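Local coordinates for protein Poly(A) ribonuclease POP2 (Saccharomyces cerevisiae, PDB 1UOC) that is a 3'-exoribonuclease that prefers poly(A) and probably serves as a catalytic subunit of the CCR4-NOT mRNA deadenylase complex, at residues 32-35 against 36-40. Residues are numbered along the deposited sequence; the frame is centred on the assembly and turned at random.
Sequences RQLV and SQYNH. With CA (calcium ion), chain C.
L34 and Y38 meet where helix 24-34 gives way to strand 40-48 of the DEDD nuclease domain, through an inverse gamma turn centred on Y38, and a calcium ion sits beside this stretch. L34 O accepts two backbone bonds from opposite faces of its carbonyl plane. The one from Y38 N is nearly straight, 166° at the hydrogen; the one from Q37 N, at 3.0 Å, is more bent. Y38 has CG anti to its carbonyl carbon (chi1 -58°), which swings the ring back toward the helix, where CD1 lies 4.1 Å from L34 CD2. Q37 CG lies over one ring face, offset toward the rim; L85 and P93 also touch Y38. With alanine at Y38, L34 CD2 and Q37 CG would probably lose the ring they pack against, and a gap would be likely to open beside L85 and P93. Calcium is bound by Q33 O at 2.3 Å and S36 OG at 2.5 Å; with chi1 62°, OG lies between the backbone N and carbonyl carbon of S36 and faces the ion. A water on the metal also donates to R32 O and accepts from S36 N, tying the helix backbone at R32 to S36. Farther on, H40 ND1 donates in its ring plane to N39 OD1 at 3.0 Å.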
ATOM      1  N   ARG A  32      -0.155   5.489 -15.846  1.00 33.14           N
ATOM      2  CA  ARG A  32       0.954   6.208 -16.431  1.00 33.33           C
ATOM      3  C   ARG A  32       0.633   7.672 -16.775  1.00 32.74           C
ATOM      4  O   ARG A  32       1.472   8.554 -16.582  1.00 30.90           O
ATOM      5  CB  ARG A  32       1.402   5.455 -17.684  1.00 35.90           C
ATOM      6  CG  ARG A  32       2.870   5.563 -18.026  1.00 38.87           C
ATOM      7  CD  ARG A  32       3.183   4.663 -19.231  1.00 39.41           C
ATOM      8  NE  ARG A  32       2.973   3.262 -18.902  1.00 41.11           N
ATOM      9  CZ  ARG A  32       2.289   2.398 -19.643  1.00 39.42           C
ATOM     10  NH1 ARG A  32       1.730   2.777 -20.786  1.00 38.41           N
ATOM     11  NH2 ARG A  32       2.154   1.145 -19.227  1.00 38.65           N
ATOM     12  N   GLN A  33      -0.565   7.955 -17.274  1.00 30.72           N
ATOM     13  CA  GLN A  33      -0.852   9.344 -17.618  1.00 33.51           C
ATOM     14  C   GLN A  33      -1.463  10.143 -16.479  1.00 31.73           C
ATOM     15  O   GLN A  33      -1.561  11.355 -16.565  1.00 31.64           O
ATOM     16  CB  GLN A  33      -1.721   9.446 -18.892  1.00 36.83           C
ATOM     17  CG  GLN A  33      -3.204   9.269 -18.719  1.00 42.32           C
ATOM     18  CD  GLN A  33      -3.938  10.559 -18.357  1.00 43.58           C
ATOM     19  OE1 GLN A  33      -5.048  10.510 -17.837  1.00 46.60           O
ATOM     20  NE2 GLN A  33      -3.332  11.707 -18.645  1.00 43.34           N
ATOM     21  N   LEU A  34      -1.845   9.479 -15.396  1.00 32.20           N
ATOM     22  CA  LEU A  34      -2.421  10.209 -14.269  1.00 32.17           C
ATOM     23  C   LEU A  34      -1.348  10.605 -13.265  1.00 31.44           C
ATOM     24  O   LEU A  34      -1.432  11.672 -12.652  1.00 31.49           O
ATOM     25  CB  LEU A  34      -3.475   9.360 -13.531  1.00 31.42           C
ATOM     26  CG  LEU A  34      -4.792   8.972 -14.205  1.00 30.94           C
ATOM     27  CD1 LEU A  34      -5.540   7.970 -13.324  1.00 32.10           C
ATOM     28  CD2 LEU A  34      -5.631  10.214 -14.445  1.00 27.35           C
ATOM     29  N   VAL A  35      -0.325   9.764 -13.116  1.00 33.01           N
ATOM     30  CA  VAL A  35       0.698  10.018 -12.104  1.00 32.59           C
ATOM     31  C   VAL A  35       1.362  11.391 -12.036  1.00 31.51           C
ATOM     32  O   VAL A  35       1.622  11.876 -10.937  1.00 29.46           O
ATOM     33  CB  VAL A  35       1.800   8.913 -12.103  1.00 33.54           C
ATOM     34  CG1 VAL A  35       2.669   9.012 -13.345  1.00 33.06           C
ATOM     35  CG2 VAL A  35       2.666   9.040 -10.830  1.00 32.93           C
ATOM     36  N   SER A  36       1.630  12.035 -13.169  1.00 32.29           N
ATOM     37  CA  SER A  36       2.262  13.363 -13.105  1.00 31.91           C
ATOM     38  C   SER A  36       1.440  14.344 -12.262  1.00 30.75           C
ATOM     39  O   SER A  36       1.994  15.191 -11.573  1.00 34.31           O
ATOM     40  CB  SER A  36       2.482  13.942 -14.511  1.00 31.88           C
ATOM     41  OG  SER A  36       1.251  14.124 -15.194  1.00 37.02           O
ATOM     42  N   GLN A  37       0.118  14.226 -12.303  1.00 30.28           N
ATOM     43  CA  GLN A  37      -0.749  15.104 -11.520  1.00 30.65           C
ATOM     44  C   GLN A  37      -1.144  14.451 -10.186  1.00 30.67           C
ATOM     45  O   GLN A  37      -1.076  15.065  -9.106  1.00 28.93           O
ATOM     46  CB  GLN A  37      -2.021  15.448 -12.310  1.00 30.28           C
ATOM     47  CG  GLN A  37      -2.957  16.387 -11.566  1.00 33.12           C
ATOM     48  CD  GLN A  37      -4.132  16.838 -12.422  1.00 33.79           C
ATOM     49  OE1 GLN A  37      -4.126  16.676 -13.638  1.00 30.83           O
ATOM     50  NE2 GLN A  37      -5.140  17.420 -11.784  1.00 33.22           N
ATOM     51  N   TYR A  38      -1.584  13.204 -10.271  1.00 29.55           N
ATOM     52  CA  TYR A  38      -1.987  12.471  -9.085  1.00 30.02           C
ATOM     53  C   TYR A  38      -0.762  11.672  -8.677  1.00 29.03           C
ATOM     54  O   TYR A  38      -0.705  10.449  -8.844  1.00 27.80           O
ATOM     55  CB  TYR A  38      -3.191  11.602  -9.425  1.00 29.18           C
ATOM     56  CG  TYR A  38      -4.338  12.451  -9.933  1.00 31.14           C
ATOM     57  CD1 TYR A  38      -4.598  12.569 -11.303  1.00 31.23           C
ATOM     58  CD2 TYR A  38      -5.111  13.204  -9.045  1.00 29.77           C
ATOM     59  CE1 TYR A  38      -5.595  13.414 -11.775  1.00 31.05           C
ATOM     60  CE2 TYR A  38      -6.112  14.054  -9.500  1.00 31.01           C
ATOM     61  CZ  TYR A  38      -6.349  14.155 -10.865  1.00 34.70           C
ATOM     62  OH  TYR A  38      -7.337  15.003 -11.313  1.00 33.89           O
ATOM     63  N   ASN A  39       0.213  12.417  -8.148  1.00 28.64           N
ATOM     64  CA  ASN A  39       1.514  11.891  -7.754  1.00 29.21           C
ATOM     65  C   ASN A  39       1.660  11.264  -6.375  1.00 29.56           C
ATOM     66  O   ASN A  39       2.779  10.973  -5.946  1.00 30.84           O
ATOM     67  CB  ASN A  39       2.606  12.964  -7.969  1.00 28.51           C
ATOM     68  CG  ASN A  39       2.368  14.251  -7.155  1.00 30.50           C
ATOM     69  OD1 ASN A  39       1.603  14.264  -6.189  1.00 29.62           O
ATOM     70  ND2 ASN A  39       3.047  15.335  -7.543  1.00 30.05           N
ATOM     71  N   HIS A  40       0.548  11.069  -5.673  1.00 30.23           N
ATOM     72  CA  HIS A  40       0.577  10.406  -4.363  1.00 30.26           C
ATOM     73  C   HIS A  40      -0.017   9.012  -4.606  1.00 30.32           C
ATOM     74  O   HIS A  40      -1.131   8.878  -5.107  1.00 29.56           O
ATOM     75  CB  HIS A  40      -0.252  11.177  -3.324  1.00 30.41           C
ATOM     76  CG  HIS A  40       0.477  12.329  -2.700  1.00 32.14           C
ATOM     77  ND1 HIS A  40       1.014  13.365  -3.440  1.00 30.67           N
ATOM     78  CD2 HIS A  40       0.783  12.594  -1.407  1.00 30.56           C
ATOM     79  CE1 HIS A  40       1.621  14.213  -2.626  1.00 33.72           C
ATOM     80  NE2 HIS A  40       1.499  13.769  -1.388  1.00 32.48           N
TER
HETATM   81 CA    CA C1290       0.057  12.888 -17.003  1.00 47.53          CA
HETATM   82  O   HOH W   1       1.799  11.058 -16.152  1.00 38.56           O